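PDB 6P0X: salmonella plasmid virulence: SpvB, which probably transfers ADP-ribose from NAD(+) to an arginine of host actin, an activity of the full-length toxin, of which this chain is the N-terminal domain. Local coordinates for residues Pro19-Ala24 with Leu305-Leu310; Arg26-Ala31 with Glu180-Ser185; Met54-Arg59 with Ala167-Glu172; Phe239-Asp244 with Val289-His294; Leu285-Leu290 with Leu311-Asn316. All coordinates share one frame; numbering follows the deposited sequence.

Contact 1 (Pro19-Ala24 with Leu305-Leu310); sequences PLPISA and LVSRLL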
# COMPACT_ATOMS: atom_id res chain seq x y z
N PRO A 19 -12.93 12.29 -4.86
CA PRO A 19 -11.93 11.84 -5.83
C PRO A 19 -10.57 12.45 -5.53
O PRO A 19 -10.46 13.55 -4.99
CB PRO A 19 -12.48 12.34 -7.17
CG PRO A 19 -13.86 12.87 -6.90
CD PRO A 19 -13.90 13.22 -5.45
N LEU A 20 -9.56 11.72 -5.87
CA LEU A 20 -8.20 12.23 -5.77
C LEU A 20 -7.79 12.85 -7.11
O LEU A 20 -8.26 12.42 -8.17
CB LEU A 20 -7.24 11.12 -5.40
CG LEU A 20 -7.59 10.34 -4.13
CD1 LEU A 20 -6.54 9.28 -3.84
CD2 LEU A 20 -7.77 11.27 -2.95
N PRO A 21 -6.91 13.85 -7.09
CA PRO A 21 -6.52 14.52 -8.35
C PRO A 21 -5.50 13.72 -9.15
O PRO A 21 -4.34 14.11 -9.33
CB PRO A 21 -5.97 15.86 -7.86
CG PRO A 21 -5.41 15.56 -6.50
CD PRO A 21 -6.21 14.42 -5.93
N ILE A 22 -5.93 12.56 -9.64
CA ILE A 22 -5.05 11.64 -10.35
C ILE A 22 -5.08 11.98 -11.84
O ILE A 22 -6.13 11.92 -12.48
CB ILE A 22 -5.45 10.18 -10.11
CG1 ILE A 22 -5.26 9.81 -8.64
CG2 ILE A 22 -4.65 9.25 -11.01
CD1 ILE A 22 -5.90 8.50 -8.25
N SER A 23 -3.92 12.31 -12.40
CA SER A 23 -3.79 12.46 -13.84
C SER A 23 -3.91 11.09 -14.50
O SER A 23 -3.08 10.21 -14.26
CB SER A 23 -2.46 13.11 -14.19
OG SER A 23 -2.28 14.31 -13.46
N ALA A 24 -4.95 10.90 -15.31
CA ALA A 24 -5.27 9.60 -15.87
C ALA A 24 -5.53 9.67 -17.37
O ALA A 24 -6.25 8.84 -17.93
CB ALA A 24 -6.47 8.97 -15.16
N LEU A 305 4.26 20.56 -9.55
CA LEU A 305 3.00 20.35 -8.86
C LEU A 305 1.85 20.88 -9.72
O LEU A 305 1.87 22.03 -10.16
CB LEU A 305 3.01 21.06 -7.50
CG LEU A 305 1.70 21.07 -6.72
CD1 LEU A 305 1.27 19.65 -6.37
CD2 LEU A 305 1.82 21.92 -5.46
N VAL A 306 0.85 20.03 -9.95
CA VAL A 306 -0.27 20.39 -10.79
C VAL A 306 -1.57 20.48 -10.01
O VAL A 306 -2.46 21.26 -10.39
CB VAL A 306 -0.41 19.43 -11.99
CG1 VAL A 306 0.91 19.33 -12.74
CG2 VAL A 306 -0.85 18.06 -11.53
N SER A 307 -1.72 19.73 -8.92
CA SER A 307 -2.95 19.76 -8.15
C SER A 307 -2.65 19.40 -6.71
O SER A 307 -1.79 18.55 -6.43
CB SER A 307 -3.99 18.81 -8.75
OG SER A 307 -5.28 19.06 -8.22
N ARG A 308 -3.36 20.06 -5.78
CA ARG A 308 -3.17 19.85 -4.35
C ARG A 308 -4.53 19.65 -3.70
O ARG A 308 -5.29 20.61 -3.55
CB ARG A 308 -2.44 21.04 -3.72
CG ARG A 308 -2.35 21.01 -2.20
CD ARG A 308 -1.68 22.25 -1.67
NE ARG A 308 -1.23 22.08 -0.29
CZ ARG A 308 -0.72 23.04 0.47
NH1 ARG A 308 -0.59 24.27 -0.02
NH2 ARG A 308 -0.34 22.79 1.71
N LEU A 309 -4.84 18.43 -3.28
CA LEU A 309 -6.04 18.16 -2.51
C LEU A 309 -5.69 18.36 -1.04
O LEU A 309 -4.94 17.56 -0.46
CB LEU A 309 -6.57 16.76 -2.77
CG LEU A 309 -7.70 16.29 -1.85
CD1 LEU A 309 -8.93 17.17 -1.99
CD2 LEU A 309 -8.06 14.82 -2.10
N LEU A 310 -6.22 19.43 -0.45
CA LEU A 310 -5.96 19.80 0.93
C LEU A 310 -7.16 19.39 1.78
O LEU A 310 -8.31 19.72 1.45
CB LEU A 310 -5.71 21.30 1.08
CG LEU A 310 -5.18 21.73 2.45
CD1 LEU A 310 -3.94 20.93 2.85
CD2 LEU A 310 -4.89 23.23 2.47
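An inverse gamma turn centred on P21 leans on strand 304-314, its proline ring lying against S307 and L309. The turn is closed by I22 N donating to L20 O at 2.8 Å. Proline suits its centre, because the ring already restricts phi to the value needed. P21 CB presses on S307 OG at 3.3 Å, a plain packing contact, while CD at the other end of the ring lies 3.9 Å from L309 CB. The ring and the L309 side chain meet at about a right angle. L309 CG is anti to its backbone N (chi1 171°), and CD2 reaches L20 CD2 at 3.7 Å. In the fold this joins the loop between strands 16-19 and 33-36 to a strand that pairs with 288-293 and 321-328. No hydrogen bond crosses between the two segments; the polar ties of the loop run to H293, from the S23 hydroxyl, and to Y216, whose own hydroxyl bonds to the S23 carbonyl oxygen.

Contact 2 (Arg26-Ala31 with Glu180-Ser185); sequences RGFAPA and EHIYYS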
# COMPACT_ATOMS: atom_id res chain seq x y z
N ARG A 26 -3.07 9.48 -19.65
CA ARG A 26 -2.04 8.69 -20.33
C ARG A 26 -2.15 7.21 -20.01
O ARG A 26 -1.13 6.52 -19.84
CB ARG A 26 -0.65 9.22 -19.97
N GLY A 27 -3.36 6.68 -19.92
CA GLY A 27 -3.58 5.23 -19.88
C GLY A 27 -3.56 4.68 -18.45
O GLY A 27 -4.47 4.96 -17.67
N PHE A 28 -2.53 3.90 -18.13
CA PHE A 28 -2.50 3.08 -16.93
C PHE A 28 -2.19 3.94 -15.71
O PHE A 28 -1.03 4.30 -15.46
CB PHE A 28 -1.48 1.96 -17.09
CG PHE A 28 -1.54 0.92 -16.01
CD1 PHE A 28 -2.76 0.41 -15.59
CD2 PHE A 28 -0.38 0.42 -15.43
CE1 PHE A 28 -2.82 -0.55 -14.60
CE2 PHE A 28 -0.43 -0.54 -14.45
CZ PHE A 28 -1.66 -1.03 -14.03
N ALA A 29 -3.22 4.24 -14.93
CA ALA A 29 -3.09 5.08 -13.75
C ALA A 29 -3.77 4.42 -12.56
O ALA A 29 -4.70 3.63 -12.74
CB ALA A 29 -3.71 6.47 -13.98
N PRO A 30 -3.32 4.72 -11.34
CA PRO A 30 -4.01 4.20 -10.16
C PRO A 30 -5.44 4.71 -10.09
O PRO A 30 -5.74 5.85 -10.45
CB PRO A 30 -3.17 4.73 -8.99
CG PRO A 30 -2.42 5.90 -9.56
CD PRO A 30 -2.15 5.53 -10.98
N ALA A 31 -6.33 3.85 -9.61
CA ALA A 31 -7.73 4.18 -9.38
C ALA A 31 -7.95 4.17 -7.87
O ALA A 31 -8.28 3.14 -7.28
CB ALA A 31 -8.66 3.21 -10.09
N GLU A 180 3.09 -1.19 -19.07
CA GLU A 180 2.88 -0.02 -18.23
C GLU A 180 2.87 -0.42 -16.76
O GLU A 180 2.28 -1.44 -16.39
CB GLU A 180 1.57 0.67 -18.60
CG GLU A 180 1.40 0.91 -20.09
CD GLU A 180 -0.05 0.96 -20.52
OE1 GLU A 180 -0.61 2.07 -20.62
OE2 GLU A 180 -0.64 -0.12 -20.74
N HIS A 181 3.54 0.37 -15.93
CA HIS A 181 3.74 0.01 -14.53
C HIS A 181 3.12 1.04 -13.60
O HIS A 181 2.93 2.21 -13.94
CB HIS A 181 5.24 -0.12 -14.21
CG HIS A 181 5.92 -1.22 -14.95
ND1 HIS A 181 6.43 -2.34 -14.31
CD2 HIS A 181 6.19 -1.38 -16.27
CE1 HIS A 181 6.98 -3.14 -15.21
NE2 HIS A 181 6.85 -2.58 -16.40
N ILE A 182 2.79 0.56 -12.40
CA ILE A 182 2.47 1.40 -11.25
C ILE A 182 3.26 0.87 -10.06
O ILE A 182 3.22 -0.33 -9.77
CB ILE A 182 0.97 1.41 -10.93
CG1 ILE A 182 0.15 1.95 -12.10
CG2 ILE A 182 0.69 2.26 -9.70
CD1 ILE A 182 -1.34 1.84 -11.87
N TYR A 183 3.97 1.76 -9.36
CA TYR A 183 4.82 1.39 -8.24
C TYR A 183 4.37 2.14 -6.99
O TYR A 183 4.28 3.37 -7.00
CB TYR A 183 6.29 1.70 -8.56
CG TYR A 183 7.24 1.50 -7.40
CD1 TYR A 183 7.33 0.27 -6.75
CD2 TYR A 183 8.08 2.52 -6.97
CE1 TYR A 183 8.20 0.07 -5.70
CE2 TYR A 183 8.96 2.34 -5.92
CZ TYR A 183 9.01 1.11 -5.28
OH TYR A 183 9.89 0.92 -4.23
N TYR A 184 4.10 1.38 -5.93
CA TYR A 184 3.60 1.93 -4.67
C TYR A 184 4.72 1.94 -3.64
O TYR A 184 5.41 0.93 -3.45
CB TYR A 184 2.42 1.10 -4.15
CG TYR A 184 1.24 1.05 -5.09
CD1 TYR A 184 1.21 0.15 -6.15
CD2 TYR A 184 0.16 1.91 -4.93
CE1 TYR A 184 0.13 0.10 -7.01
CE2 TYR A 184 -0.92 1.87 -5.79
CZ TYR A 184 -0.93 0.96 -6.83
OH TYR A 184 -2.00 0.91 -7.70
N SER A 185 4.90 3.08 -2.97
CA SER A 185 5.87 3.23 -1.90
C SER A 185 5.15 3.49 -0.58
O SER A 185 4.16 4.23 -0.54
CB SER A 185 6.85 4.38 -2.18
OG SER A 185 7.41 4.28 -3.47
O HOH W 1 1.65 3.74 -15.61
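F28 lays one face of its ring on the tip of I182, whose CD1 stands 3.7 Å from the ring centroid, 16° off the normal, in a CH-pi contact. CG1, behind that methyl, touches F28 CE2 at 3.5 Å. With CG anti to the backbone N (chi1 -170°), the ring reaches across to the strand, where CD2 comes obliquely to E180 O at 3.4 Å and H181 N lies at the edge. The aliphatic start of E180 completes the packing, CB to F28 CB at 3.6 Å, while its OE2 turns to T176 OG1. P30 CD meets I182 CD1 at 3.9 Å. No direct hydrogen bond joins the segments; one water donates to F28 O at 2.7 Å and to H181 O at 2.6 Å. Glycine suits position 27, where a CB would collide with the preceding carbonyl oxygen. Strand 181-188 pairs with strands 165-175 and 215-218, and the loop runs alongside it in nearly the same direction, F28 also touching S174 and P30 touching Y216.

Contact 3 (Met54-Arg59 with Ala167-Glu172); sequences MSIARR and AQWLVE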
# COMPACT_ATOMS: atom_id res chain seq x y z
N MET A 54 -4.87 -2.19 -2.54
CA MET A 54 -5.15 -3.62 -2.55
C MET A 54 -4.12 -4.37 -1.71
O MET A 54 -2.96 -3.97 -1.62
CB MET A 54 -5.15 -4.15 -3.98
CG MET A 54 -5.46 -5.62 -4.12
SD MET A 54 -5.66 -6.08 -5.85
CE MET A 54 -3.97 -5.95 -6.43
N SER A 55 -4.56 -5.46 -1.08
CA SER A 55 -3.68 -6.23 -0.22
C SER A 55 -4.15 -7.67 -0.12
O SER A 55 -5.32 -7.99 -0.39
CB SER A 55 -3.59 -5.62 1.19
OG SER A 55 -4.83 -5.78 1.87
N ILE A 56 -3.23 -8.54 0.27
CA ILE A 56 -3.54 -9.88 0.76
C ILE A 56 -3.35 -9.85 2.27
O ILE A 56 -2.42 -9.20 2.77
CB ILE A 56 -2.65 -10.95 0.10
CG1 ILE A 56 -2.77 -10.90 -1.43
CG2 ILE A 56 -3.02 -12.33 0.60
CD1 ILE A 56 -4.19 -11.02 -1.95
N ALA A 57 -4.22 -10.52 3.02
CA ALA A 57 -4.17 -10.42 4.47
C ALA A 57 -4.44 -11.77 5.11
O ALA A 57 -5.11 -12.64 4.54
CB ALA A 57 -5.18 -9.40 4.99
N ARG A 58 -3.90 -11.94 6.32
CA ARG A 58 -4.23 -13.09 7.14
C ARG A 58 -5.56 -12.86 7.84
O ARG A 58 -5.86 -11.74 8.29
CB ARG A 58 -3.14 -13.35 8.18
CG ARG A 58 -1.81 -13.78 7.58
CD ARG A 58 -0.85 -14.24 8.66
NE ARG A 58 0.48 -14.49 8.10
CZ ARG A 58 0.96 -15.70 7.83
NH1 ARG A 58 0.23 -16.78 8.07
NH2 ARG A 58 2.18 -15.82 7.32
N ARG A 59 -6.38 -13.91 7.91
CA ARG A 59 -7.68 -13.81 8.55
C ARG A 59 -7.53 -13.65 10.06
O ARG A 59 -6.62 -14.21 10.68
CB ARG A 59 -8.50 -15.05 8.23
CG ARG A 59 -9.99 -14.89 8.47
CD ARG A 59 -10.72 -16.21 8.28
NE ARG A 59 -12.16 -16.03 8.32
CZ ARG A 59 -13.04 -17.01 8.13
NH1 ARG A 59 -12.63 -18.24 7.90
NH2 ARG A 59 -14.34 -16.74 8.18
N ALA A 167 1.20 -9.82 8.47
CA ALA A 167 -0.26 -9.80 8.51
C ALA A 167 -0.87 -9.30 7.22
O ALA A 167 -1.98 -9.73 6.86
CB ALA A 167 -0.73 -8.91 9.67
N GLN A 168 -0.19 -8.40 6.51
CA GLN A 168 -0.72 -7.78 5.31
C GLN A 168 0.40 -7.60 4.29
O GLN A 168 1.44 -7.02 4.61
CB GLN A 168 -1.34 -6.42 5.63
CG GLN A 168 -2.73 -6.50 6.21
CD GLN A 168 -3.29 -5.14 6.53
OE1 GLN A 168 -2.75 -4.12 6.08
NE2 GLN A 168 -4.37 -5.10 7.30
N TRP A 169 0.19 -8.11 3.08
CA TRP A 169 1.05 -7.84 1.94
C TRP A 169 0.35 -6.79 1.08
O TRP A 169 -0.71 -7.06 0.50
CB TRP A 169 1.33 -9.10 1.13
CG TRP A 169 2.04 -10.19 1.89
CD1 TRP A 169 3.38 -10.48 1.85
CD2 TRP A 169 1.45 -11.13 2.79
NE1 TRP A 169 3.65 -11.55 2.66
CE2 TRP A 169 2.49 -11.97 3.25
CE3 TRP A 169 0.15 -11.36 3.24
CZ2 TRP A 169 2.26 -13.01 4.15
CZ3 TRP A 169 -0.08 -12.39 4.13
CH2 TRP A 169 0.97 -13.20 4.58
N LEU A 170 0.94 -5.59 1.01
CA LEU A 170 0.35 -4.47 0.29
C LEU A 170 0.82 -4.49 -1.16
O LEU A 170 1.97 -4.83 -1.45
CB LEU A 170 0.75 -3.15 0.95
CG LEU A 170 0.57 -3.08 2.47
CD1 LEU A 170 1.03 -1.74 3.00
CD2 LEU A 170 -0.89 -3.32 2.85
N VAL A 171 -0.08 -4.11 -2.07
CA VAL A 171 0.28 -4.10 -3.49
C VAL A 171 1.46 -3.16 -3.69
O VAL A 171 1.46 -2.01 -3.22
CB VAL A 171 -0.93 -3.71 -4.36
CG1 VAL A 171 -1.45 -2.32 -4.03
CG2 VAL A 171 -0.55 -3.80 -5.84
N GLU A 172 2.49 -3.66 -4.35
CA GLU A 172 3.72 -2.92 -4.51
C GLU A 172 4.04 -2.60 -5.96
O GLU A 172 4.63 -1.55 -6.23
CB GLU A 172 4.90 -3.68 -3.89
CG GLU A 172 6.05 -2.79 -3.46
CD GLU A 172 7.10 -3.54 -2.66
OE1 GLU A 172 6.93 -4.75 -2.44
OE2 GLU A 172 8.10 -2.91 -2.25
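W169 leans across I56 toward R58, led by its benzene edge. CB lies 4.1 Å from I56 O. CE3 comes to 3.4 Å from the same oxygen, which sits near the ring plane at the edge, and also packs on I56 CB. CZ3 faces R58 CG at 4.1 Å, and CH2 ends 3.8 Å from R58 NE. Tryptophan suits the place because its broad indole spans both residues. The guanidinium is inclined 43° to the indole and approaches it obliquely; NE donates to T166 O and NH1 makes a salt bridge with D71. In the backbone, I56 and W169 are a hydrogen-bonded antiparallel pair, I56 N to W169 O at 2.9 Å and W169 N to I56 O at 2.8 Å. On the opposite face are S55, A57, L170 and Q168, whose NE2 is hydrogen-bonded to Y276 OH and to a bound acrylic acid. Strand 55-58 also pairs with 73-74, and strand 165-175 with 156-159, where A167 and Q168 form a classic beta bulge opposite L157.

Contact 4 (Phe239-Asp244 with Val289-His294); sequences FTLVFD and VLMFHH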
# COMPACT_ATOMS: atom_id res chain seq x y z
N PHE A 239 4.74 10.53 -13.58
CA PHE A 239 3.68 10.95 -12.68
C PHE A 239 3.93 10.42 -11.28
O PHE A 239 4.34 9.26 -11.12
CB PHE A 239 2.31 10.47 -13.18
CG PHE A 239 2.04 10.78 -14.63
CD1 PHE A 239 1.90 12.09 -15.05
CD2 PHE A 239 1.94 9.76 -15.56
CE1 PHE A 239 1.65 12.38 -16.39
CE2 PHE A 239 1.69 10.04 -16.89
CZ PHE A 239 1.55 11.35 -17.31
N THR A 240 3.70 11.26 -10.27
CA THR A 240 3.83 10.85 -8.88
C THR A 240 2.65 11.37 -8.08
O THR A 240 2.46 12.59 -7.98
CB THR A 240 5.15 11.34 -8.27
OG1 THR A 240 6.24 10.97 -9.11
CG2 THR A 240 5.35 10.73 -6.89
N LEU A 241 1.87 10.46 -7.51
CA LEU A 241 0.82 10.82 -6.57
C LEU A 241 1.38 10.69 -5.16
O LEU A 241 1.78 9.59 -4.75
CB LEU A 241 -0.40 9.92 -6.76
CG LEU A 241 -1.64 10.23 -5.93
CD1 LEU A 241 -2.26 11.54 -6.39
CD2 LEU A 241 -2.64 9.10 -6.02
N VAL A 242 1.44 11.80 -4.43
CA VAL A 242 2.08 11.85 -3.12
C VAL A 242 1.00 11.98 -2.05
O VAL A 242 0.14 12.86 -2.13
CB VAL A 242 3.08 13.01 -3.03
CG1 VAL A 242 3.66 13.10 -1.62
CG2 VAL A 242 4.20 12.83 -4.05
N PHE A 243 1.05 11.10 -1.06
CA PHE A 243 0.20 11.22 0.13
C PHE A 243 1.06 11.79 1.25
O PHE A 243 1.99 11.13 1.72
CB PHE A 243 -0.38 9.86 0.50
CG PHE A 243 -1.41 9.35 -0.48
CD1 PHE A 243 -1.02 8.83 -1.71
CD2 PHE A 243 -2.76 9.37 -0.17
CE1 PHE A 243 -1.96 8.37 -2.61
CE2 PHE A 243 -3.70 8.89 -1.06
CZ PHE A 243 -3.30 8.39 -2.29
N ASP A 244 0.75 13.02 1.67
CA ASP A 244 1.55 13.74 2.65
C ASP A 244 0.81 13.84 3.97
O ASP A 244 -0.39 14.14 4.01
CB ASP A 244 1.91 15.14 2.13
CG ASP A 244 2.65 15.98 3.16
OD1 ASP A 244 2.00 16.52 4.06
OD2 ASP A 244 3.89 16.09 3.06
N VAL A 289 -3.11 15.29 -0.57
CA VAL A 289 -2.78 14.42 -1.70
C VAL A 289 -2.34 15.31 -2.85
O VAL A 289 -3.12 16.15 -3.33
CB VAL A 289 -3.97 13.53 -2.09
CG1 VAL A 289 -3.56 12.55 -3.19
CG2 VAL A 289 -4.50 12.76 -0.88
N LEU A 290 -1.11 15.13 -3.31
CA LEU A 290 -0.50 16.01 -4.30
C LEU A 290 -0.25 15.26 -5.60
O LEU A 290 0.11 14.08 -5.58
CB LEU A 290 0.82 16.59 -3.77
CG LEU A 290 0.81 16.96 -2.29
CD1 LEU A 290 2.21 17.35 -1.84
CD2 LEU A 290 -0.17 18.10 -2.02
N MET A 291 -0.44 15.94 -6.72
CA MET A 291 -0.17 15.36 -8.04
C MET A 291 1.04 16.06 -8.65
O MET A 291 1.02 17.29 -8.82
CB MET A 291 -1.39 15.49 -8.95
CG MET A 291 -1.29 14.72 -10.25
SD MET A 291 -1.24 12.93 -10.02
CE MET A 291 0.26 12.51 -10.91
N PHE A 292 2.08 15.30 -8.97
CA PHE A 292 3.31 15.83 -9.55
C PHE A 292 3.55 15.23 -10.93
O PHE A 292 3.35 14.03 -11.13
CB PHE A 292 4.52 15.54 -8.66
CG PHE A 292 4.65 16.45 -7.47
CD1 PHE A 292 5.35 17.65 -7.56
CD2 PHE A 292 4.10 16.10 -6.25
CE1 PHE A 292 5.48 18.48 -6.47
CE2 PHE A 292 4.22 16.93 -5.14
CZ PHE A 292 4.91 18.13 -5.26
N HIS A 293 3.99 16.07 -11.86
CA HIS A 293 4.46 15.63 -13.16
C HIS A 293 5.97 15.80 -13.24
O HIS A 293 6.55 16.67 -12.57
CB HIS A 293 3.79 16.43 -14.29
CG HIS A 293 2.32 16.18 -14.42
ND1 HIS A 293 1.55 16.79 -15.39
CD2 HIS A 293 1.48 15.41 -13.70
CE1 HIS A 293 0.30 16.39 -15.27
NE2 HIS A 293 0.22 15.55 -14.25
N HIS A 294 6.62 14.98 -14.07
CA HIS A 294 8.08 14.94 -14.17
C HIS A 294 8.45 15.02 -15.65
O HIS A 294 8.77 14.01 -16.28
CB HIS A 294 8.65 13.69 -13.50
CG HIS A 294 8.21 13.51 -12.09
ND1 HIS A 294 8.80 14.16 -11.03
CD2 HIS A 294 7.22 12.75 -11.55
CE1 HIS A 294 8.21 13.81 -9.90
NE2 HIS A 294 7.24 12.95 -10.19
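Similar first torsions place CG of F239 and of H293 anti to their own carbonyl carbons (chi1 -50° and -66°), and the two rings meet as a T-shaped pair. They belong to a non-hydrogen-bonded pair of neighbouring antiparallel strands, 237-244 and 288-293. The edge of F239 points at the imidazole face, planes 76° apart, with CD1 3.6 Å from H293 CD2. The polar end of H293 goes to S23 in the loop that covers this face. The same face continues with apolar groups: the M291 chain bends at chi2 and chi3, carrying CE across to F239 CB at 3.7 Å, and L241 CD1 packs on V289 CG1 at 3.6 Å. That same methyl of beta-branched V289 makes a CH-pi contact over the face of the F243 ring, 4.3 Å from its centroid. The other face holds T240, V242, L290 and F292, where V242 CG2 touches F292 CD2 at 3.9 Å. T240 with F292 and V242 with L290 are hydrogen-bonded pairs, each joined by two backbone bonds, so the N-H and C=O of these four residues are paired across the strands. H294, next along the chain after H293, has its ND1 bonded to A302 O and turns its ring edge to T240. T240 OG1 and H294 NE2 share a hydrogen bond modelled at 2.5 Å, a length so short that its exact value is doubtful.

Contact 5 (Leu285-Leu290 with Leu311-Asn316); sequences LCRQVL and LEYDEN. With AKR (acrylic acid), chain E.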
# COMPACT_ATOMS: atom_id res chain seq x y z
N LEU A 285 -1.81 11.37 10.30
CA LEU A 285 -3.00 11.68 9.53
C LEU A 285 -2.56 12.21 8.18
O LEU A 285 -1.68 13.09 8.11
CB LEU A 285 -3.87 12.74 10.22
CG LEU A 285 -4.80 12.34 11.35
CD1 LEU A 285 -5.14 13.58 12.16
CD2 LEU A 285 -6.06 11.70 10.79
N CYS A 286 -3.14 11.69 7.11
CA CYS A 286 -2.85 12.23 5.79
C CYS A 286 -3.47 13.62 5.68
O CYS A 286 -4.69 13.78 5.76
CB CYS A 286 -3.38 11.31 4.69
SG CYS A 286 -3.15 12.01 3.03
N ARG A 287 -2.61 14.62 5.49
CA ARG A 287 -3.09 16.00 5.40
C ARG A 287 -3.37 16.43 3.97
O ARG A 287 -4.19 17.33 3.76
CB ARG A 287 -2.06 16.95 6.02
CG ARG A 287 -1.54 16.52 7.38
CD ARG A 287 -2.67 16.26 8.36
NE ARG A 287 -2.19 15.59 9.56
CZ ARG A 287 -2.16 16.13 10.78
NH1 ARG A 287 -2.61 17.37 10.96
NH2 ARG A 287 -1.70 15.43 11.81
N GLN A 288 -2.71 15.82 2.98
CA GLN A 288 -2.94 16.27 1.61
C GLN A 288 -2.54 15.19 0.63
O GLN A 288 -1.76 14.28 0.94
CB GLN A 288 -2.17 17.57 1.33
CG GLN A 288 -0.71 17.50 1.72
CD GLN A 288 -0.04 18.86 1.77
OE1 GLN A 288 -0.37 19.76 1.00
NE2 GLN A 288 0.91 19.01 2.69
N VAL A 289 -3.11 15.29 -0.57
CA VAL A 289 -2.78 14.42 -1.70
C VAL A 289 -2.34 15.31 -2.85
O VAL A 289 -3.12 16.15 -3.33
CB VAL A 289 -3.97 13.53 -2.09
CG1 VAL A 289 -3.56 12.55 -3.19
CG2 VAL A 289 -4.50 12.76 -0.88
N LEU A 290 -1.11 15.13 -3.31
CA LEU A 290 -0.50 16.01 -4.30
C LEU A 290 -0.25 15.26 -5.60
O LEU A 290 0.11 14.08 -5.58
CB LEU A 290 0.82 16.59 -3.77
CG LEU A 290 0.81 16.96 -2.29
CD1 LEU A 290 2.21 17.35 -1.84
CD2 LEU A 290 -0.17 18.10 -2.02
N LEU A 311 -6.87 18.66 2.85
CA LEU A 311 -7.85 18.12 3.77
C LEU A 311 -7.79 18.90 5.08
O LEU A 311 -6.70 19.14 5.61
CB LEU A 311 -7.59 16.64 4.03
CG LEU A 311 -7.39 15.75 2.79
CD1 LEU A 311 -6.92 14.36 3.19
CD2 LEU A 311 -8.66 15.67 1.95
N GLU A 312 -8.95 19.30 5.58
CA GLU A 312 -9.08 19.97 6.87
C GLU A 312 -9.81 19.04 7.83
O GLU A 312 -10.87 18.49 7.48
CB GLU A 312 -9.83 21.29 6.73
CG GLU A 312 -9.24 22.25 5.71
CD GLU A 312 -10.01 23.55 5.63
OE1 GLU A 312 -10.33 24.13 6.69
OE2 GLU A 312 -10.30 24.00 4.50
N TYR A 313 -9.26 18.91 9.04
CA TYR A 313 -9.75 17.98 10.04
C TYR A 313 -10.19 18.73 11.29
O TYR A 313 -9.66 19.79 11.62
CB TYR A 313 -8.67 16.98 10.47
CG TYR A 313 -8.29 15.95 9.44
CD1 TYR A 313 -9.00 14.77 9.32
CD2 TYR A 313 -7.19 16.15 8.61
CE1 TYR A 313 -8.64 13.82 8.39
CE2 TYR A 313 -6.83 15.21 7.68
CZ TYR A 313 -7.56 14.04 7.57
OH TYR A 313 -7.20 13.10 6.64
N ASP A 314 -11.17 18.15 11.99
CA ASP A 314 -11.46 18.53 13.37
C ASP A 314 -10.59 17.63 14.24
O ASP A 314 -10.90 16.45 14.42
CB ASP A 314 -12.94 18.36 13.69
CG ASP A 314 -13.80 19.41 13.02
OD1 ASP A 314 -13.36 20.57 12.90
OD2 ASP A 314 -14.94 19.08 12.63
N GLU A 315 -9.50 18.17 14.78
CA GLU A 315 -8.58 17.38 15.58
C GLU A 315 -8.85 17.59 17.06
O GLU A 315 -8.96 18.73 17.52
CB GLU A 315 -7.11 17.71 15.31
CG GLU A 315 -6.51 17.05 14.09
CD GLU A 315 -5.00 16.92 14.23
OE1 GLU A 315 -4.27 17.67 13.56
OE2 GLU A 315 -4.56 16.07 15.04
N ASN A 316 -8.95 16.49 17.79
CA ASN A 316 -9.07 16.51 19.23
C ASN A 316 -8.55 15.18 19.77
O ASN A 316 -8.39 14.22 19.00
CB ASN A 316 -10.53 16.76 19.66
CG ASN A 316 -11.46 15.62 19.31
OD1 ASN A 316 -11.31 14.51 19.82
ND2 ASN A 316 -12.41 15.88 18.43
CA AKR E . -14.10 26.10 5.81
CB AKR E . -15.22 26.79 5.91
C AKR E . -13.04 26.48 4.77
O AKR E . -12.71 25.68 3.86
OXT AKR E . -12.50 27.62 4.83
O HOH W 2 -1.57 16.58 14.19
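Y313 OH donates a hydrogen bond to C286 O at 2.7 Å, lying in the plane of that carbonyl, and L311 N donates to R287 O at 3.1 Å. Tyrosine suits the place because its long flat ring carries a donor to a backbone oxygen that L311 CD1 also touches. Both carbonyls lie where strand 288-293 begins irregularly: R287 and Q288 form a classic beta bulge opposite D244, while strand 304-314 runs antiparallel on the other edge. The charged pair is R287 and E315. The arginine chain bends at chi2 (-54°), and NH1 forms a salt bridge with E315 OE1 at 3.1 Å. As a hydrogen bond it is weak, bent to 128° at the hydrogen; the two planes are 84° apart. R287 NE donates to L285 O at 2.9 Å, and NH2 to a water that can in turn donate to E315 OE1. The closer apolar contact is made by L285, whose CD2 lies over one face of the Y313 ring toward the rim, 4.1 Å from CE1.

How the contacts relate
Contacts 1, 4 and 5 gather round strands 288-293 and 304-314: contact 4 pairs the first with 237-244, contact 5 joins the start of the first to the end of the second, and contact 1 lays a loop on the second. Backbone bonds tie them, L309 to V289, and D244 to R287 and Q288. Contacts 1 and 2 use the same loop, and contact 2 meets contact 3 where Y184 N bonds to E172 O. Contacts 3 and 4 are buried strand pairs joined by backbone bonds, contact 4 with aromatic and apolar packing as well; contact 5, also buried, adds a salt bridge. Contact 1, at the surface, and contact 2, partly buried, rely mainly on apolar packing, contact 2 with a bridging water.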